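Local coordinates for protein MNMC2 (Aquifex aeolicus, PDB 3VYW) that methylates the wobble uridine of tRNA with S-adenosylmethionine as methyl donor, working without the oxidase domain to which such enzymes are usually fused, at residues P66-T71 / F191-S196; G73-S78 / I142-Y147. All blocks are in the same frame, centred on the assembly; numbering follows the deposited sequence.

Interaction 1: P66-T71 / F191-S196; sequences PYHSQT and FHDAFS. With SAM (S-adenosylmethionine), chain E.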
# COMPACT_ATOMS: atom_id res chain seq x y z
N PRO A 66 -10.08 -1.59 7.79
CA PRO A 66 -10.22 -2.90 7.18
C PRO A 66 -9.05 -3.25 6.29
O PRO A 66 -8.45 -2.41 5.70
CB PRO A 66 -11.49 -2.76 6.37
CG PRO A 66 -11.59 -1.35 6.08
CD PRO A 66 -11.00 -0.62 7.20
N TYR A 67 -8.73 -4.51 6.22
CA TYR A 67 -7.68 -4.98 5.35
C TYR A 67 -8.12 -4.72 3.93
O TYR A 67 -7.33 -4.44 3.05
CB TYR A 67 -7.46 -6.44 5.59
CG TYR A 67 -6.56 -6.71 6.73
CD1 TYR A 67 -6.88 -6.31 7.99
CD2 TYR A 67 -5.40 -7.36 6.53
CE1 TYR A 67 -6.04 -6.56 9.03
CE2 TYR A 67 -4.57 -7.61 7.56
CZ TYR A 67 -4.89 -7.21 8.80
OH TYR A 67 -4.02 -7.49 9.79
N HIS A 68 -9.42 -4.80 3.75
CA HIS A 68 -10.04 -4.51 2.51
C HIS A 68 -11.30 -3.75 2.67
O HIS A 68 -11.89 -3.76 3.72
CB HIS A 68 -10.30 -5.77 1.77
CG HIS A 68 -9.13 -6.25 1.02
ND1 HIS A 68 -8.29 -7.15 1.52
CD2 HIS A 68 -8.65 -5.90 -0.22
CE1 HIS A 68 -7.32 -7.37 0.64
NE2 HIS A 68 -7.55 -6.60 -0.43
N SER A 69 -11.73 -3.09 1.62
CA SER A 69 -12.86 -2.20 1.69
C SER A 69 -14.14 -2.96 1.73
O SER A 69 -14.40 -3.78 0.92
CB SER A 69 -12.85 -1.26 0.50
OG SER A 69 -14.12 -1.11 -0.05
N GLN A 70 -14.90 -2.70 2.77
CA GLN A 70 -16.18 -3.32 2.98
C GLN A 70 -17.20 -2.92 1.96
O GLN A 70 -18.03 -3.69 1.58
CB GLN A 70 -16.62 -3.06 4.40
CG GLN A 70 -15.49 -3.29 5.37
CD GLN A 70 -15.87 -3.06 6.79
OE1 GLN A 70 -15.65 -1.99 7.32
NE2 GLN A 70 -16.42 -4.05 7.43
N THR A 71 -17.13 -1.67 1.56
CA THR A 71 -18.01 -1.12 0.57
C THR A 71 -17.90 -1.71 -0.81
O THR A 71 -18.88 -1.95 -1.46
CB THR A 71 -17.76 0.38 0.47
OG1 THR A 71 -18.33 1.00 1.61
CG2 THR A 71 -18.38 0.95 -0.73
N PHE A 191 1.89 -4.55 -6.17
CA PHE A 191 0.60 -4.36 -5.57
C PHE A 191 0.87 -3.64 -4.29
O PHE A 191 1.32 -4.22 -3.37
CB PHE A 191 -0.01 -5.69 -5.21
CG PHE A 191 -0.51 -6.47 -6.37
CD1 PHE A 191 -0.71 -7.81 -6.24
CD2 PHE A 191 -0.76 -5.88 -7.56
CE1 PHE A 191 -1.16 -8.54 -7.28
CE2 PHE A 191 -1.22 -6.61 -8.61
CZ PHE A 191 -1.41 -7.94 -8.47
N HIS A 192 0.60 -2.37 -4.23
CA HIS A 192 0.97 -1.63 -3.09
C HIS A 192 -0.18 -1.45 -2.19
O HIS A 192 -0.92 -0.53 -2.33
CB HIS A 192 1.46 -0.31 -3.57
CG HIS A 192 2.30 0.41 -2.58
ND1 HIS A 192 3.55 0.66 -2.78
CD2 HIS A 192 2.00 0.92 -1.37
CE1 HIS A 192 4.04 1.28 -1.75
NE2 HIS A 192 3.15 1.50 -0.85
N ASP A 193 -0.30 -2.31 -1.22
CA ASP A 193 -1.49 -2.38 -0.43
C ASP A 193 -1.23 -2.29 1.03
O ASP A 193 -1.34 -3.24 1.74
CB ASP A 193 -2.20 -3.67 -0.72
CG ASP A 193 -3.61 -3.64 -0.34
OD1 ASP A 193 -4.13 -2.57 -0.10
OD2 ASP A 193 -4.23 -4.68 -0.27
N ALA A 194 -0.84 -1.12 1.47
CA ALA A 194 -0.69 -0.81 2.85
C ALA A 194 -1.96 -0.21 3.36
O ALA A 194 -2.87 0.02 2.62
CB ALA A 194 0.46 0.12 3.04
N PHE A 195 -2.02 0.04 4.64
CA PHE A 195 -3.11 0.76 5.23
C PHE A 195 -2.89 2.18 4.82
O PHE A 195 -1.88 2.52 4.33
CB PHE A 195 -3.16 0.59 6.74
CG PHE A 195 -3.61 -0.74 7.18
CD1 PHE A 195 -2.73 -1.62 7.69
CD2 PHE A 195 -4.89 -1.11 7.06
CE1 PHE A 195 -3.12 -2.86 8.08
CE2 PHE A 195 -5.30 -2.34 7.44
CZ PHE A 195 -4.41 -3.22 7.95
N SER A 196 -3.86 3.02 5.04
CA SER A 196 -3.94 4.30 4.40
C SER A 196 -2.79 5.18 4.82
O SER A 196 -2.22 4.97 5.83
CB SER A 196 -5.30 4.89 4.67
OG SER A 196 -5.21 6.17 5.16
N SAM E . -2.78 -6.99 0.91
CA SAM E . -3.57 -7.59 1.93
C SAM E . -4.49 -8.48 1.20
O SAM E . -5.19 -9.30 1.75
OXT SAM E . -4.51 -8.41 0.01
CB SAM E . -4.13 -6.43 2.73
CG SAM E . -3.01 -5.94 3.65
SD SAM E . -3.32 -4.65 4.62
CE SAM E . -4.01 -3.48 3.72
C5' SAM E . -1.93 -3.99 5.23
C4' SAM E . -0.80 -4.97 5.58
O4' SAM E . 0.43 -4.28 5.60
C3' SAM E . -0.91 -5.58 6.96
O3' SAM E . -0.57 -6.95 6.91
C2' SAM E . 0.13 -4.87 7.77
O2' SAM E . 0.62 -5.69 8.80
C1' SAM E . 1.19 -4.61 6.75
N9 SAM E . 2.17 -3.57 7.12
C8 SAM E . 1.94 -2.37 7.60
N7 SAM E . 3.06 -1.69 7.80
C5 SAM E . 4.04 -2.46 7.44
C6 SAM E . 5.50 -2.35 7.39
N6 SAM E . 6.14 -1.26 7.78
N1 SAM E . 6.17 -3.37 6.94
C2 SAM E . 5.57 -4.46 6.54
N3 SAM E . 4.29 -4.62 6.57
C4 SAM E . 3.47 -3.68 7.00
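The S-adenosylmethionine pocket of this Rossmann-like methyltransferase is walled here by Y67 and H68, from the loop after strand 65-66, and by D193 and F195, from the loop that leaves strand 187-192. The rings of Y67 and F195 make a T-shaped pair: the F195 edge points at the face of Y67, with centroids 5.3 Å apart and planes at 86°. CG of F195 lies anti to its carbonyl carbon (chi1 -73°), which swings the ring over the cofactor, and CE1 comes to 3.3 Å from SAM C5' across one ring face. F195 thus lays a flat apolar face over C5' and the sulfur, and Y67 brings CD2 close to SD, obliquely to its own ring. The F195 edge also meets the backbone, CE2 lying 3.6 Å from P66 O. Cutting the ring back to an alanine is likely to open a gap beside C5' and the sulfur and leave the Y67 face without the edge that meets it. At the amino-acid end, D193 OD2 accepts a hydrogen bond from SAM N at 3.0 Å, a carboxylate being well matched to an ammonium group. H68 turns its ring edge toward the SAM carboxylate, CE1 standing 3.1 Å from OXT. Two backbone carbonyls, Y67 O at 3.5 Å and A194 O at 3.8 Å, approach the methyl carbon SAM CE. The backbone N of F195 is bonded to OD1 of N200, another cofactor-binding residue. Cofactor binding at the C-terminal end of a parallel strand, as with D193, is typical of the Rossmann-like methyltransferase fold.

Interaction 2: G73-S78 / I142-Y147; sequences GAIRES and ILPEPY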
# COMPACT_ATOMS: atom_id res chain seq x y z
N GLY A 73 -16.29 -4.67 -1.44
CA GLY A 73 -16.11 -6.09 -1.35
C GLY A 73 -14.64 -6.33 -1.53
O GLY A 73 -14.01 -5.65 -2.26
N ALA A 74 -14.08 -7.27 -0.81
CA ALA A 74 -12.66 -7.58 -0.89
C ALA A 74 -12.13 -8.17 -2.20
O ALA A 74 -11.06 -7.83 -2.63
CB ALA A 74 -12.27 -8.45 0.26
N ILE A 75 -12.84 -9.11 -2.78
CA ILE A 75 -12.46 -9.68 -4.05
C ILE A 75 -12.54 -8.65 -5.12
O ILE A 75 -11.71 -8.58 -5.98
CB ILE A 75 -13.35 -10.85 -4.43
CG1 ILE A 75 -13.14 -12.01 -3.51
CG2 ILE A 75 -13.04 -11.31 -5.82
CD1 ILE A 75 -14.36 -12.87 -3.38
N ARG A 76 -13.58 -7.85 -5.06
CA ARG A 76 -13.78 -6.80 -6.02
C ARG A 76 -12.74 -5.74 -5.99
O ARG A 76 -12.35 -5.27 -7.00
CB ARG A 76 -15.16 -6.22 -5.90
CG ARG A 76 -16.20 -7.16 -6.43
CD ARG A 76 -17.58 -6.62 -6.23
NE ARG A 76 -17.89 -5.65 -7.25
CZ ARG A 76 -18.30 -5.96 -8.46
NH1 ARG A 76 -18.47 -7.23 -8.81
NH2 ARG A 76 -18.54 -5.00 -9.30
N GLU A 77 -12.30 -5.37 -4.81
CA GLU A 77 -11.17 -4.50 -4.69
C GLU A 77 -9.87 -5.11 -5.21
O GLU A 77 -9.13 -4.48 -5.87
CB GLU A 77 -11.01 -4.01 -3.27
CG GLU A 77 -9.69 -3.36 -2.99
CD GLU A 77 -9.59 -2.89 -1.59
OE1 GLU A 77 -10.58 -3.00 -0.91
OE2 GLU A 77 -8.56 -2.42 -1.17
N SER A 78 -9.60 -6.36 -4.94
CA SER A 78 -8.39 -6.93 -5.46
C SER A 78 -8.38 -6.92 -6.96
O SER A 78 -7.42 -6.60 -7.57
CB SER A 78 -8.25 -8.36 -4.98
OG SER A 78 -8.47 -8.46 -3.62
N ILE A 142 -11.20 -17.19 5.02
CA ILE A 142 -10.95 -17.79 3.74
C ILE A 142 -11.90 -17.24 2.75
O ILE A 142 -13.04 -17.01 3.04
CB ILE A 142 -11.06 -19.30 3.75
CG1 ILE A 142 -10.24 -19.87 4.87
CG2 ILE A 142 -10.55 -19.87 2.47
CD1 ILE A 142 -8.78 -19.95 4.54
N LEU A 143 -11.39 -17.02 1.56
CA LEU A 143 -12.18 -16.50 0.50
C LEU A 143 -13.24 -17.49 0.10
O LEU A 143 -13.03 -18.67 0.14
CB LEU A 143 -11.29 -16.10 -0.68
CG LEU A 143 -10.48 -14.81 -0.57
CD1 LEU A 143 -9.52 -14.69 -1.72
CD2 LEU A 143 -11.33 -13.59 -0.53
N PRO A 144 -14.39 -16.99 -0.24
CA PRO A 144 -15.51 -17.78 -0.72
C PRO A 144 -15.28 -18.24 -2.13
O PRO A 144 -14.46 -17.67 -2.79
CB PRO A 144 -16.65 -16.79 -0.71
CG PRO A 144 -15.99 -15.49 -0.86
CD PRO A 144 -14.75 -15.58 -0.08
N GLU A 145 -16.14 -19.29 -2.52
CA GLU A 145 -15.92 -19.70 -3.89
C GLU A 145 -16.43 -18.61 -4.77
O GLU A 145 -17.34 -17.92 -4.43
CB GLU A 145 -16.60 -21.02 -4.22
CG GLU A 145 -15.73 -22.25 -4.16
CD GLU A 145 -14.23 -22.02 -4.39
OE1 GLU A 145 -13.69 -20.89 -4.26
OE2 GLU A 145 -13.57 -23.04 -4.69
N PRO A 146 -15.70 -18.40 -5.85
CA PRO A 146 -14.79 -19.38 -6.43
C PRO A 146 -13.29 -19.26 -6.20
O PRO A 146 -12.52 -19.84 -6.91
CB PRO A 146 -15.03 -19.18 -7.90
CG PRO A 146 -15.25 -17.75 -7.99
CD PRO A 146 -16.12 -17.43 -6.84
N TYR A 147 -12.91 -18.50 -5.21
CA TYR A 147 -11.55 -18.26 -4.82
C TYR A 147 -11.06 -19.01 -3.62
O TYR A 147 -9.97 -18.81 -3.21
CB TYR A 147 -11.35 -16.78 -4.57
CG TYR A 147 -11.64 -15.96 -5.76
CD1 TYR A 147 -12.88 -15.45 -5.97
CD2 TYR A 147 -10.66 -15.68 -6.66
CE1 TYR A 147 -13.16 -14.69 -7.07
CE2 TYR A 147 -10.94 -14.92 -7.77
CZ TYR A 147 -12.19 -14.43 -7.96
OH TYR A 147 -12.45 -13.70 -9.03
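The first turn of helix 74-86 packs against the irregular segment 142-147, which leads into helix 148-157 of the methyltransferase fold; the two backbones come nearest at I75 and L143, with CA atoms 8.2 Å apart. G73 sits at the N-cap with a positive phi of 98°, where a side chain would collide with the preceding carbonyl oxygen. The helix start faces a type VI turn: P146 follows a cis peptide bond, and Y147 N bonds back to P144 O at 3.0 Å.

I75 carries the whole contact, its branched side chain reaching three neighbours at once. The side chains of I75 and L143 slide past each other in opposite directions, CG1 meeting CD2 at 3.8 Å, while CD1 and P144 CG approach tip to tip at 4.0 Å. With CG2 anti to the backbone N, the short branch is directed at Y147, touching CE1 at 3.6 Å. A beta-branched residue suits this spot: the long arm serves L143, P144 and the Y147 ring, the short one Y147 alone. L143 also packs on Y109 of helix 109-121, a cofactor-binding residue, and the Y147 hydroxyl bonds to H117 of that helix, so the aromatic residue combines an apolar flank with a polar end. Within the helix, A74 O accepts from both S78 N and S78 OG, which arrive from opposite faces of its carbonyl plane; the hydroxyl bond measures 2.8 Å.

From the N terminus, the chain leaves strand 65-66 through 66-71 and enters helix 74-86 almost at once, so the first segments of both interactions are near neighbours in sequence. After strands 97-103 and 126-133, segment 142-147 returns to the helix start and closes the inner loop, interaction 2. The chain then runs on to strand 187-192, whose exit closes the outer loop, interaction 1; the smaller loop is thus nested within the larger. Their centres lie 13 Å apart, joined by a probable hydrogen bond from S69 N to E77 OE1 and by H68 packing on A74. Interaction 1 ties the first loop to the sheet, interaction 2 the helix start to the loop before helix 148-157.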